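Local structure of VESB protease (Vibrio cholerae, 4LK4) at residues A27-G32 against G81-A86; D34-Q39 against Y73-S78; A131-T136 against V160-Q165; D179-N184 against V234-D239. The protein probably cleaves peptide bonds in other proteins, as a secreted serine endopeptidase of the trypsin-like S1 family. The protein carries 1 engineered substitution. One frame throughout, in Å; residues are numbered along the deposited sequence.

In the fold
All four contacts lie in the trypsin-like part of the chain. Interaction 1 joins strands of the six-stranded antiparallel barrel; interaction 2, nested within the loop that interaction 1 closes, joins a short helix and a loop that connect its strands. Their centres are about 10 Å apart, and the two touch where V29 CG1 packs on A35 and Q39. Interactions 3 and 4 come later, in series, and involve the seven-stranded antiparallel sheet and the segment leading into helix 238-243. Their centres are about 15 Å apart, and they meet where Q165 NE2 approaches N184 O at 2.8 Å. The centres of interactions 1 and 4 are about 28 Å apart; the two pairs thus lie in different halves of the two-barrel trypsin fold.

Interaction 1: A27-G32 against G81-A86; sequences ALVKRG and GERIAA
R31 NH2 is held by two backbone carbonyls, V66 O through a hydrogen bond and A86 O across this contact. The bond to A86 O is short at 2.8 Å but bent, with an N-H...O angle of 126°, and so counts as weak. The oxygen lies at the edge of the R31 guanidinium, near its plane. Over one face of the same group comes the methyl of A85, with CB 3.5 Å above the plane and displaced toward the rim; the nearest guanidinium atom to CB is NH2. A bend at chi3 (-53°) turns NE out of the line of the R31 chain.

The second arginine repeats this pattern from the other segment. R83 has CG anti to its backbone N and runs extended from CG to NE, reaching the end of strand 25-30. There V29 CG2 lies over one guanidinium face, 3.5 Å above it and again off centre, and is 3.6 Å from R83 CZ. R83 NH2 forms a salt bridge with D67 OD2 and a hydrogen bond with A33 O.

Strand 66-70 runs between strands 25-30 and 82-91 in the N-terminal barrel of the trypsin fold, and D67 on it is the charge shared by both arginines, although its pairing with R31 NE is long and weak. Apolar groups thus take guanidinium faces while oxygens take N-H groups, and the negative charge of D67 would probably ease the approach of two cations to the same stretch of barrel wall.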
loop_
_atom_site.group_PDB
_atom_site.type_symbol
_atom_site.label_atom_id
_atom_site.label_comp_id
_atom_site.label_asym_id
_atom_site.label_seq_id
_atom_site.Cartn_x
_atom_site.Cartn_y
_atom_site.Cartn_z
ATOM N N ALA A 27 0.457 -5.237 -12.454
ATOM C CA ALA A 27 1.394 -4.238 -12.925
ATOM C C ALA A 27 0.818 -2.853 -12.699
ATOM O O ALA A 27 -0.337 -2.566 -13.030
ATOM C CB ALA A 27 1.682 -4.442 -14.377
ATOM N N LEU A 28 1.628 -1.995 -12.120
ATOM C CA LEU A 28 1.254 -0.599 -11.935
ATOM C C LEU A 28 1.857 0.212 -13.075
ATOM O O LEU A 28 3.070 0.171 -13.315
ATOM C CB LEU A 28 1.743 -0.089 -10.578
ATOM C CG LEU A 28 1.165 -0.825 -9.372
ATOM C CD1 LEU A 28 1.669 -0.142 -8.116
ATOM C CD2 LEU A 28 -0.347 -0.813 -9.387
ATOM N N VAL A 29 1.011 0.932 -13.799
ATOM C CA VAL A 29 1.500 1.606 -14.988
ATOM C C VAL A 29 0.978 3.013 -15.016
ATOM O O VAL A 29 -0.107 3.280 -14.507
ATOM C CB VAL A 29 1.147 0.846 -16.278
ATOM C CG1 VAL A 29 1.431 -0.641 -16.092
ATOM C CG2 VAL A 29 -0.293 1.013 -16.637
ATOM N N LYS A 30 1.767 3.893 -15.619
ATOM C CA LYS A 30 1.446 5.281 -15.721
ATOM C C LYS A 30 0.205 5.434 -16.577
ATOM O O LYS A 30 0.103 4.824 -17.634
ATOM C CB LYS A 30 2.624 6.053 -16.319
ATOM C CG LYS A 30 2.315 7.523 -16.591
ATOM C CD LYS A 30 3.585 8.362 -16.671
ATOM C CE LYS A 30 3.283 9.788 -17.133
ATOM N NZ LYS A 30 3.369 9.851 -18.624
ATOM N N ARG A 31 -0.738 6.260 -16.108
ATOM C CA ARG A 31 -1.979 6.463 -16.815
ATOM C C ARG A 31 -1.760 7.134 -18.154
ATOM O O ARG A 31 -0.990 8.092 -18.261
ATOM C CB ARG A 31 -2.954 7.315 -15.996
ATOM C CG ARG A 31 -4.344 7.333 -16.640
ATOM C CD ARG A 31 -5.413 7.879 -15.746
ATOM N NE ARG A 31 -5.455 7.233 -14.448
ATOM C CZ ARG A 31 -6.239 7.642 -13.451
ATOM N NH1 ARG A 31 -7.022 8.694 -13.617
ATOM N NH2 ARG A 31 -6.221 7.022 -12.284
ATOM N N GLY A 32 -2.469 6.637 -19.170
ATOM C CA GLY A 32 -2.401 7.193 -20.530
ATOM C C GLY A 32 -1.202 6.680 -21.316
ATOM O O GLY A 32 -1.035 7.018 -22.481
ATOM N N GLY A 81 -5.235 -9.568 -18.958
ATOM C CA GLY A 81 -5.544 -8.793 -17.747
ATOM C C GLY A 81 -6.468 -7.584 -17.921
ATOM O O GLY A 81 -6.688 -7.129 -19.042
ATOM N N GLU A 82 -6.981 -7.061 -16.804
ATOM C CA GLU A 82 -7.873 -5.906 -16.813
ATOM C C GLU A 82 -7.108 -4.671 -16.409
ATOM O O GLU A 82 -6.547 -4.610 -15.320
ATOM C CB GLU A 82 -9.058 -6.097 -15.856
ATOM C CG GLU A 82 -9.921 -7.299 -16.200
ATOM C CD GLU A 82 -11.151 -7.487 -15.297
ATOM O OE1 GLU A 82 -11.492 -6.590 -14.482
ATOM O OE2 GLU A 82 -11.792 -8.564 -15.432
ATOM N N ARG A 83 -7.100 -3.681 -17.285
ATOM C CA ARG A 83 -6.493 -2.399 -16.971
ATOM C C ARG A 83 -7.544 -1.516 -16.337
ATOM O O ARG A 83 -8.591 -1.302 -16.931
ATOM C CB ARG A 83 -5.954 -1.728 -18.236
ATOM C CG ARG A 83 -5.209 -0.449 -17.939
ATOM C CD ARG A 83 -4.223 -0.111 -19.033
ATOM N NE ARG A 83 -3.568 1.155 -18.766
ATOM C CZ ARG A 83 -2.533 1.632 -19.447
ATOM N NH1 ARG A 83 -1.981 0.919 -20.447
ATOM N NH2 ARG A 83 -2.027 2.823 -19.115
ATOM N N ILE A 84 -7.269 -1.033 -15.127
ATOM C CA ILE A 84 -8.239 -0.249 -14.365
ATOM C C ILE A 84 -7.573 0.988 -13.730
ATOM O O ILE A 84 -6.464 0.920 -13.211
ATOM C CB ILE A 84 -8.829 -1.104 -13.236
ATOM C CG1 ILE A 84 -9.385 -2.403 -13.799
ATOM C CG2 ILE A 84 -9.939 -0.364 -12.498
ATOM C CD1 ILE A 84 -10.075 -3.235 -12.742
ATOM N N ALA A 85 -8.272 2.107 -13.710
ATOM C CA ALA A 85 -7.709 3.313 -13.088
ATOM C C ALA A 85 -7.673 3.245 -11.563
ATOM O O ALA A 85 -8.562 2.681 -10.922
ATOM C CB ALA A 85 -8.485 4.554 -13.515
ATOM N N ALA A 86 -6.636 3.840 -10.996
ATOM C CA ALA A 86 -6.575 4.037 -9.573
ATOM C C ALA A 86 -7.471 5.228 -9.239
ATOM O O ALA A 86 -7.567 6.182 -10.030
ATOM C CB ALA A 86 -5.150 4.303 -9.159
#

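Interaction 2: D34-Q39 against Y73-S78; sequences DAYQGQ and YDLNNS
L75 lies against a short, weakly bonded helical turn at about 35-38 and meets three of the facing residues. Its CB rests on Y36 CA at 3.8 Å, its CD1 reaches Q39 CG at 3.9 Å, and its carbonyl oxygen faces the A35 methyl. This is a turn packed against a capped helical turn: 73-78 forms a type I beta turn from D74 to N77 in the loop between strands 66-70 and 82-91 of the N-terminal trypsin barrel. The L75 and Q39 side chains cross at about a right angle.

N76 adds a polar flank. Its OD1 lies 3.3 Å from Y36 CB, and the amide plane stands 84° from the tyrosine ring. With chi1 at 178°, Y36 CG is anti to the backbone N, which sets it 3.8 Å from the same N76 OD1. Farther out the tyrosine hydroxyl is hydrogen-bonded to F151 O while the two rings meet edge-to-face. Q39 NE2 is held by C41 O and D198 OD2, so the amide end of this side chain is tied down beyond its contact with L75.

Behind these groups, each segment braces itself with an aspartate. In D74 the OD1 atom accepts from N76 N, closing an Asx turn; the donor stands above the carboxylate plane. D34 is the N-cap of the helix: its OD2 accepts from Q37 N at 3.0 Å through the anti lone pair, in a nearly straight bond with an N-H...O angle of 171°.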
loop_
_atom_site.group_PDB
_atom_site.type_symbol
_atom_site.label_atom_id
_atom_site.label_comp_id
_atom_site.label_asym_id
_atom_site.label_seq_id
_atom_site.Cartn_x
_atom_site.Cartn_y
_atom_site.Cartn_z
ATOM N N ASP A 34 1.446 3.458 -22.793
ATOM C CA ASP A 34 1.612 2.073 -23.194
ATOM C C ASP A 34 2.032 1.267 -21.949
ATOM O O ASP A 34 2.837 1.720 -21.138
ATOM C CB ASP A 34 2.656 1.988 -24.329
ATOM C CG ASP A 34 3.101 0.571 -24.600
ATOM O OD1 ASP A 34 2.423 -0.087 -25.402
ATOM O OD2 ASP A 34 4.082 0.081 -23.972
ATOM N N ALA A 35 1.453 0.084 -21.783
ATOM C CA ALA A 35 1.639 -0.701 -20.543
ATOM C C ALA A 35 3.098 -1.060 -20.290
ATOM O O ALA A 35 3.567 -0.941 -19.177
ATOM C CB ALA A 35 0.790 -1.971 -20.573
ATOM N N TYR A 36 3.801 -1.475 -21.342
ATOM C CA TYR A 36 5.207 -1.858 -21.246
ATOM C C TYR A 36 6.112 -0.656 -20.945
ATOM O O TYR A 36 6.938 -0.736 -20.040
ATOM C CB TYR A 36 5.628 -2.578 -22.543
ATOM C CG TYR A 36 7.077 -3.014 -22.656
ATOM C CD1 TYR A 36 7.783 -3.492 -21.558
ATOM C CD2 TYR A 36 7.718 -3.022 -23.892
ATOM C CE1 TYR A 36 9.088 -3.907 -21.676
ATOM C CE2 TYR A 36 9.023 -3.442 -24.011
ATOM C CZ TYR A 36 9.700 -3.880 -22.893
ATOM O OH TYR A 36 11.002 -4.319 -23.015
ATOM N N GLN A 37 5.971 0.428 -21.707
ATOM C CA GLN A 37 6.762 1.659 -21.489
ATOM C C GLN A 37 6.464 2.303 -20.128
ATOM O O GLN A 37 7.359 2.856 -19.503
ATOM C CB GLN A 37 6.481 2.720 -22.574
ATOM C CG GLN A 37 6.655 2.240 -24.025
ATOM C CD GLN A 37 8.061 1.754 -24.303
ATOM O OE1 GLN A 37 9.027 2.404 -23.909
ATOM N NE2 GLN A 37 8.192 0.594 -24.959
ATOM N N GLY A 38 5.207 2.240 -19.690
ATOM C CA GLY A 38 4.760 2.947 -18.503
ATOM C C GLY A 38 4.811 2.142 -17.217
ATOM O O GLY A 38 4.509 2.661 -16.160
ATOM N N GLN A 39 5.165 0.859 -17.280
ATOM C CA GLN A 39 5.137 0.045 -16.062
ATOM C C GLN A 39 6.178 0.594 -15.092
ATOM O O GLN A 39 7.272 0.878 -15.505
ATOM C CB GLN A 39 5.425 -1.409 -16.398
ATOM C CG GLN A 39 5.138 -2.376 -15.253
ATOM C CD GLN A 39 6.379 -2.744 -14.483
ATOM O OE1 GLN A 39 7.474 -2.663 -15.004
ATOM N NE2 GLN A 39 6.209 -3.187 -13.247
ATOM N N TYR A 73 0.586 -10.145 -17.820
ATOM C CA TYR A 73 1.661 -11.103 -18.027
ATOM C C TYR A 73 2.671 -10.610 -19.061
ATOM O O TYR A 73 3.804 -10.319 -18.717
ATOM C CB TYR A 73 1.094 -12.453 -18.409
ATOM C CG TYR A 73 2.165 -13.444 -18.699
ATOM C CD1 TYR A 73 2.838 -14.062 -17.661
ATOM C CD2 TYR A 73 2.538 -13.735 -19.994
ATOM C CE1 TYR A 73 3.835 -14.974 -17.915
ATOM C CE2 TYR A 73 3.567 -14.624 -20.263
ATOM C CZ TYR A 73 4.198 -15.244 -19.212
ATOM O OH TYR A 73 5.213 -16.135 -19.422
ATOM N N ASP A 74 2.273 -10.523 -20.317
ATOM C CA ASP A 74 3.085 -9.881 -21.384
ATOM C C ASP A 74 2.597 -8.450 -21.482
ATOM O O ASP A 74 1.482 -8.190 -21.965
ATOM C CB ASP A 74 2.876 -10.581 -22.708
ATOM C CG ASP A 74 3.601 -9.904 -23.893
ATOM O OD1 ASP A 74 4.111 -8.771 -23.707
ATOM O OD2 ASP A 74 3.610 -10.537 -25.019
ATOM N N LEU A 75 3.409 -7.506 -21.019
ATOM C CA LEU A 75 2.919 -6.126 -20.946
ATOM C C LEU A 75 2.558 -5.546 -22.318
ATOM O O LEU A 75 1.774 -4.613 -22.383
ATOM C CB LEU A 75 3.902 -5.215 -20.196
ATOM C CG LEU A 75 4.118 -5.599 -18.729
ATOM C CD1 LEU A 75 5.368 -4.988 -18.187
ATOM C CD2 LEU A 75 2.975 -5.169 -17.870
ATOM N N ASN A 76 3.113 -6.098 -23.392
ATOM C CA ASN A 76 2.776 -5.669 -24.743
ATOM C C ASN A 76 1.470 -6.247 -25.309
ATOM O O ASN A 76 1.112 -5.968 -26.459
ATOM C CB ASN A 76 3.922 -6.023 -25.692
ATOM C CG ASN A 76 4.940 -4.928 -25.822
ATOM O OD1 ASN A 76 4.676 -3.770 -25.523
ATOM N ND2 ASN A 76 6.114 -5.287 -26.277
ATOM N N ASN A 77 0.786 -7.071 -24.528
ATOM C CA ASN A 77 -0.413 -7.720 -24.986
ATOM C C ASN A 77 -1.578 -7.176 -24.197
ATOM O O ASN A 77 -1.890 -7.697 -23.118
ATOM C CB ASN A 77 -0.276 -9.227 -24.765
ATOM C CG ASN A 77 -1.471 -10.032 -25.309
ATOM O OD1 ASN A 77 -2.581 -9.515 -25.474
ATOM N ND2 ASN A 77 -1.232 -11.307 -25.581
ATOM N N SER A 78 -2.232 -6.141 -24.724
ATOM C CA SER A 78 -3.295 -5.460 -23.976
ATOM C C SER A 78 -4.574 -6.297 -23.802
ATOM O O SER A 78 -5.476 -5.892 -23.120
ATOM C CB SER A 78 -3.617 -4.097 -24.597
ATOM O OG SER A 78 -4.236 -4.253 -25.859
#

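Interaction 3: A131-T136 against V160-Q165; sequences ALTPLT and VDLVSQ
L132 and L162 are joined by the shortest of four backbone hydrogen bonds, L132 N to L162 O at 2.7 Å. L162 N in turn gives its hydrogen to T133 O. Two residues thus face one, and with L132 at phi 78° and psi 2° this resembles a G1 bulge at the start of the strand. Beyond it the strands pair antiparallel but splayed: L135 and V160 form a hydrogen-bonded pair in which each N donates to the other's O at 2.8 Å. P134, which has no N-H to offer, falls in the non-hydrogen-bonded pair with D161; their backbones bond outward instead, P134 to K206 and D161 to A188.

D161 is also the main polar side chain. Its OD2, 3.7 Å from L132 CD2, forms a salt bridge with R10. R10 directly precedes IING, the counterpart of the IVGG-like start of activated S1 proteases, and probably marks the activation site. T133 OG1 is bonded to P130 O. L135 CB and V160 CG2 pack at 3.9 Å, both side chains touching I203.

Strand 156-162 lies between 134-139 and 184-189 in the seven-stranded sheet, strand 202-205 flanks 134-139, and S164 leads into helix 165-172.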
loop_
_atom_site.group_PDB
_atom_site.type_symbol
_atom_site.label_atom_id
_atom_site.label_comp_id
_atom_site.label_asym_id
_atom_site.label_seq_id
_atom_site.Cartn_x
_atom_site.Cartn_y
_atom_site.Cartn_z
ATOM N N ALA A 131 14.150 -20.222 8.948
ATOM C CA ALA A 131 15.077 -19.706 7.959
ATOM C C ALA A 131 15.233 -20.775 6.892
ATOM O O ALA A 131 15.154 -21.953 7.175
ATOM C CB ALA A 131 16.432 -19.383 8.601
ATOM N N LEU A 132 15.427 -20.320 5.664
ATOM C CA LEU A 132 15.512 -21.165 4.471
ATOM C C LEU A 132 14.183 -21.660 3.949
ATOM O O LEU A 132 14.167 -22.401 3.004
ATOM C CB LEU A 132 16.450 -22.340 4.679
ATOM C CG LEU A 132 17.927 -22.034 4.945
ATOM C CD1 LEU A 132 18.699 -23.326 4.755
ATOM C CD2 LEU A 132 18.546 -21.015 4.018
ATOM N N THR A 133 13.073 -21.271 4.555
ATOM C CA THR A 133 11.773 -21.514 3.951
ATOM C C THR A 133 11.823 -21.004 2.498
ATOM O O THR A 133 12.174 -19.868 2.254
ATOM C CB THR A 133 10.671 -20.789 4.729
ATOM O OG1 THR A 133 10.533 -21.391 6.025
ATOM C CG2 THR A 133 9.346 -20.819 3.959
ATOM N N PRO A 134 11.530 -21.876 1.524
ATOM C CA PRO A 134 11.577 -21.438 0.138
ATOM C C PRO A 134 10.465 -20.440 -0.174
ATOM O O PRO A 134 9.314 -20.689 0.178
ATOM C CB PRO A 134 11.354 -22.752 -0.639
ATOM C CG PRO A 134 11.773 -23.833 0.315
ATOM C CD PRO A 134 11.312 -23.338 1.632
ATOM N N LEU A 135 10.802 -19.331 -0.830
ATOM C CA LEU A 135 9.816 -18.360 -1.239
ATOM C C LEU A 135 10.003 -18.051 -2.708
ATOM O O LEU A 135 11.086 -18.244 -3.252
ATOM C CB LEU A 135 9.976 -17.069 -0.421
ATOM C CG LEU A 135 10.096 -17.244 1.099
ATOM C CD1 LEU A 135 10.442 -15.903 1.726
ATOM C CD2 LEU A 135 8.814 -17.769 1.695
ATOM N N THR A 136 8.945 -17.532 -3.336
ATOM C CA THR A 136 8.979 -17.132 -4.718
ATOM C C THR A 136 8.491 -15.693 -4.903
ATOM O O THR A 136 7.410 -15.358 -4.463
ATOM C CB THR A 136 8.105 -18.070 -5.565
ATOM O OG1 THR A 136 8.458 -19.438 -5.302
ATOM C CG2 THR A 136 8.300 -17.779 -7.048
ATOM N N VAL A 160 13.806 -17.578 -3.748
ATOM C CA VAL A 160 14.694 -16.997 -2.780
ATOM C C VAL A 160 14.452 -17.722 -1.478
ATOM O O VAL A 160 13.372 -18.249 -1.262
ATOM C CB VAL A 160 14.398 -15.492 -2.591
ATOM C CG1 VAL A 160 14.654 -14.737 -3.873
ATOM C CG2 VAL A 160 12.968 -15.257 -2.160
ATOM N N ASP A 161 15.450 -17.724 -0.609
ATOM C CA ASP A 161 15.337 -18.340 0.737
ATOM C C ASP A 161 15.164 -17.313 1.857
ATOM O O ASP A 161 15.865 -16.297 1.892
ATOM C CB ASP A 161 16.595 -19.147 1.049
ATOM C CG ASP A 161 16.649 -20.468 0.313
ATOM O OD1 ASP A 161 15.688 -20.812 -0.417
ATOM O OD2 ASP A 161 17.672 -21.178 0.473
ATOM N N LEU A 162 14.278 -17.599 2.805
ATOM C CA LEU A 162 14.130 -16.755 4.000
ATOM C C LEU A 162 15.439 -16.735 4.789
ATOM O O LEU A 162 16.045 -17.761 4.959
ATOM C CB LEU A 162 12.987 -17.260 4.873
ATOM C CG LEU A 162 12.504 -16.395 6.046
ATOM C CD1 LEU A 162 12.145 -14.958 5.662
ATOM C CD2 LEU A 162 11.317 -17.089 6.708
ATOM N N VAL A 163 15.859 -15.548 5.217
ATOM C CA VAL A 163 17.064 -15.302 6.007
ATOM C C VAL A 163 16.714 -15.093 7.497
ATOM O O VAL A 163 15.623 -14.631 7.805
ATOM C CB VAL A 163 17.737 -14.009 5.487
ATOM C CG1 VAL A 163 18.969 -13.614 6.301
ATOM C CG2 VAL A 163 18.094 -14.148 4.014
ATOM N N SER A 164 17.637 -15.436 8.408
ATOM C CA SER A 164 17.459 -15.186 9.868
ATOM C C SER A 164 17.224 -13.719 10.112
ATOM O O SER A 164 17.980 -12.894 9.630
ATOM C CB SER A 164 18.697 -15.592 10.704
ATOM O OG SER A 164 19.059 -16.980 10.511
ATOM N N GLN A 165 16.196 -13.377 10.874
ATOM C CA GLN A 165 15.968 -11.997 11.147
ATOM C C GLN A 165 17.175 -11.329 11.828
ATOM O O GLN A 165 17.544 -10.226 11.459
ATOM C CB GLN A 165 14.678 -11.769 11.933
ATOM C CG GLN A 165 14.199 -10.307 11.876
ATOM C CD GLN A 165 13.568 -9.908 10.558
ATOM O OE1 GLN A 165 13.142 -10.737 9.786
ATOM N NE2 GLN A 165 13.474 -8.612 10.319
#

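Interaction 4: D179-N184 against V234-D239; sequences DPNSTN and VSYFRD
Y236 lays one face of its ring over the peptide link between S182 and T183. S182 C stands 3.7 Å above the centre of the ring, and T183 N sits on the same face nearer the rim. At the ring's edge, in its plane, N181 OD1 approaches CD1 of Y236 at 3.4 Å, with the amide turned 66° from the ring. CG of Y236 is anti to the backbone N (chi1 177°), on a CB that already points at the loop.

T183 then meets the next aromatic ring along. Its OG1 lies in the plane of the F237 ring, at the edge, 3.5 Å from CE2, and the two side chains run side by side. That hydroxyl has its polar partner in the backbone N of N102. F237 also takes the edge of Y236, whose CD2 stands 3.7 Å above its centre, while its other neighbours include H92.

In the trypsin fold this joins the loop between helix 165-172 and strand 184-189 to the entry of helix 238-243, with F237 at the N-cap position. The loop is shaped from within: D179 OD1 accepts from N181 N at 2.7 Å in an Asx turn, and N181 is the centre of an inverse gamma turn. N233, just before 234-239, fastens the same peptide under the tyrosine, its ND2 donating to S182 O.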
loop_
_atom_site.group_PDB
_atom_site.type_symbol
_atom_site.label_atom_id
_atom_site.label_comp_id
_atom_site.label_asym_id
_atom_site.label_seq_id
_atom_site.Cartn_x
_atom_site.Cartn_y
_atom_site.Cartn_z
ATOM N N ASP A 179 13.839 -8.499 15.650
ATOM C CA ASP A 179 12.591 -9.162 16.001
ATOM C C ASP A 179 11.858 -9.455 14.696
ATOM O O ASP A 179 11.589 -8.538 13.930
ATOM C CB ASP A 179 11.762 -8.244 16.900
ATOM C CG ASP A 179 10.487 -8.893 17.420
ATOM O OD1 ASP A 179 10.046 -9.867 16.804
ATOM O OD2 ASP A 179 9.922 -8.425 18.451
ATOM N N PRO A 180 11.549 -10.739 14.427
ATOM C CA PRO A 180 10.814 -11.142 13.231
ATOM C C PRO A 180 9.405 -10.545 13.190
ATOM O O PRO A 180 8.796 -10.430 12.115
ATOM C CB PRO A 180 10.718 -12.670 13.366
ATOM C CG PRO A 180 11.745 -13.061 14.372
ATOM C CD PRO A 180 11.864 -11.900 15.286
ATOM N N ASN A 181 8.881 -10.217 14.361
ATOM C CA ASN A 181 7.591 -9.612 14.458
ATOM C C ASN A 181 7.772 -8.118 14.200
ATOM O O ASN A 181 7.592 -7.302 15.089
ATOM C CB ASN A 181 6.986 -9.880 15.837
ATOM C CG ASN A 181 5.658 -9.201 16.022
ATOM O OD1 ASN A 181 4.890 -9.066 15.080
ATOM N ND2 ASN A 181 5.391 -8.739 17.233
ATOM N N SER A 182 8.132 -7.785 12.964
ATOM C CA SER A 182 8.404 -6.407 12.559
ATOM C C SER A 182 8.040 -6.181 11.089
ATOM O O SER A 182 7.690 -7.116 10.345
ATOM C CB SER A 182 9.882 -6.060 12.771
ATOM O OG SER A 182 10.726 -6.997 12.098
ATOM N N THR A 183 8.171 -4.915 10.707
ATOM C CA THR A 183 7.777 -4.381 9.441
ATOM C C THR A 183 8.370 -5.062 8.204
ATOM O O THR A 183 7.767 -4.988 7.134
ATOM C CB THR A 183 8.147 -2.874 9.363
ATOM O OG1 THR A 183 7.676 -2.328 8.122
ATOM C CG2 THR A 183 9.653 -2.653 9.424
ATOM N N ASN A 184 9.565 -5.626 8.303
ATOM C CA ASN A 184 10.142 -6.235 7.133
ATOM C C ASN A 184 11.097 -7.362 7.439
ATOM O O ASN A 184 11.521 -7.540 8.589
ATOM C CB ASN A 184 10.781 -5.182 6.216
ATOM C CG ASN A 184 11.855 -4.351 6.903
ATOM O OD1 ASN A 184 12.389 -4.714 7.941
ATOM N ND2 ASN A 184 12.193 -3.233 6.292
ATOM N N VAL A 234 3.910 -8.986 5.280
ATOM C CA VAL A 234 2.468 -8.948 5.203
ATOM C C VAL A 234 1.770 -9.447 6.478
ATOM O O VAL A 234 0.698 -8.921 6.853
ATOM C CB VAL A 234 1.960 -9.714 3.972
ATOM C CG1 VAL A 234 0.462 -9.991 4.043
ATOM C CG2 VAL A 234 2.252 -8.920 2.726
ATOM N N SER A 235 2.342 -10.438 7.149
ATOM C CA SER A 235 1.727 -10.942 8.395
ATOM C C SER A 235 1.565 -9.841 9.424
ATOM O O SER A 235 0.524 -9.713 10.057
ATOM C CB SER A 235 2.555 -12.039 9.013
ATOM O OG SER A 235 2.408 -13.206 8.256
ATOM N N TYR A 236 2.599 -9.022 9.557
ATOM C CA TYR A 236 2.653 -7.993 10.565
ATOM C C TYR A 236 1.640 -6.906 10.239
ATOM O O TYR A 236 1.325 -6.093 11.100
ATOM C CB TYR A 236 4.091 -7.444 10.599
ATOM C CG TYR A 236 4.371 -6.288 11.535
ATOM C CD1 TYR A 236 4.663 -6.504 12.875
ATOM C CD2 TYR A 236 4.368 -5.002 11.081
ATOM C CE1 TYR A 236 4.925 -5.450 13.748
ATOM C CE2 TYR A 236 4.626 -3.935 11.935
ATOM C CZ TYR A 236 4.905 -4.176 13.266
ATOM O OH TYR A 236 5.169 -3.133 14.101
ATOM N N PHE A 237 1.164 -6.863 8.988
ATOM C CA PHE A 237 0.329 -5.757 8.511
ATOM C C PHE A 237 -1.139 -6.097 8.193
ATOM O O PHE A 237 -1.860 -5.258 7.647
ATOM C CB PHE A 237 1.012 -5.052 7.310
ATOM C CG PHE A 237 2.084 -4.048 7.717
ATOM C CD1 PHE A 237 1.788 -3.001 8.571
ATOM C CD2 PHE A 237 3.383 -4.169 7.254
ATOM C CE1 PHE A 237 2.771 -2.091 8.945
ATOM C CE2 PHE A 237 4.368 -3.294 7.633
ATOM C CZ PHE A 237 4.062 -2.240 8.478
ATOM N N ARG A 238 -1.603 -7.283 8.581
ATOM C CA ARG A 238 -2.953 -7.720 8.242
ATOM C C ARG A 238 -4.041 -6.755 8.706
ATOM O O ARG A 238 -4.968 -6.462 7.939
ATOM C CB ARG A 238 -3.195 -9.115 8.795
ATOM C CG ARG A 238 -2.294 -10.180 8.174
ATOM C CD ARG A 238 -2.468 -10.226 6.677
ATOM N NE ARG A 238 -3.883 -10.297 6.348
ATOM C CZ ARG A 238 -4.587 -11.424 6.258
ATOM N NH1 ARG A 238 -4.011 -12.597 6.437
ATOM N NH2 ARG A 238 -5.882 -11.366 5.980
ATOM N N ASP A 239 -3.932 -6.248 9.938
ATOM C CA ASP A 239 -4.907 -5.295 10.437
ATOM C C ASP A 239 -4.859 -3.993 9.680
ATOM O O ASP A 239 -5.913 -3.383 9.419
ATOM C CB ASP A 239 -4.712 -4.998 11.934
ATOM C CG ASP A 239 -5.042 -6.190 12.813
ATOM O OD1 ASP A 239 -5.607 -7.189 12.320
ATOM O OD2 ASP A 239 -4.710 -6.128 13.997
#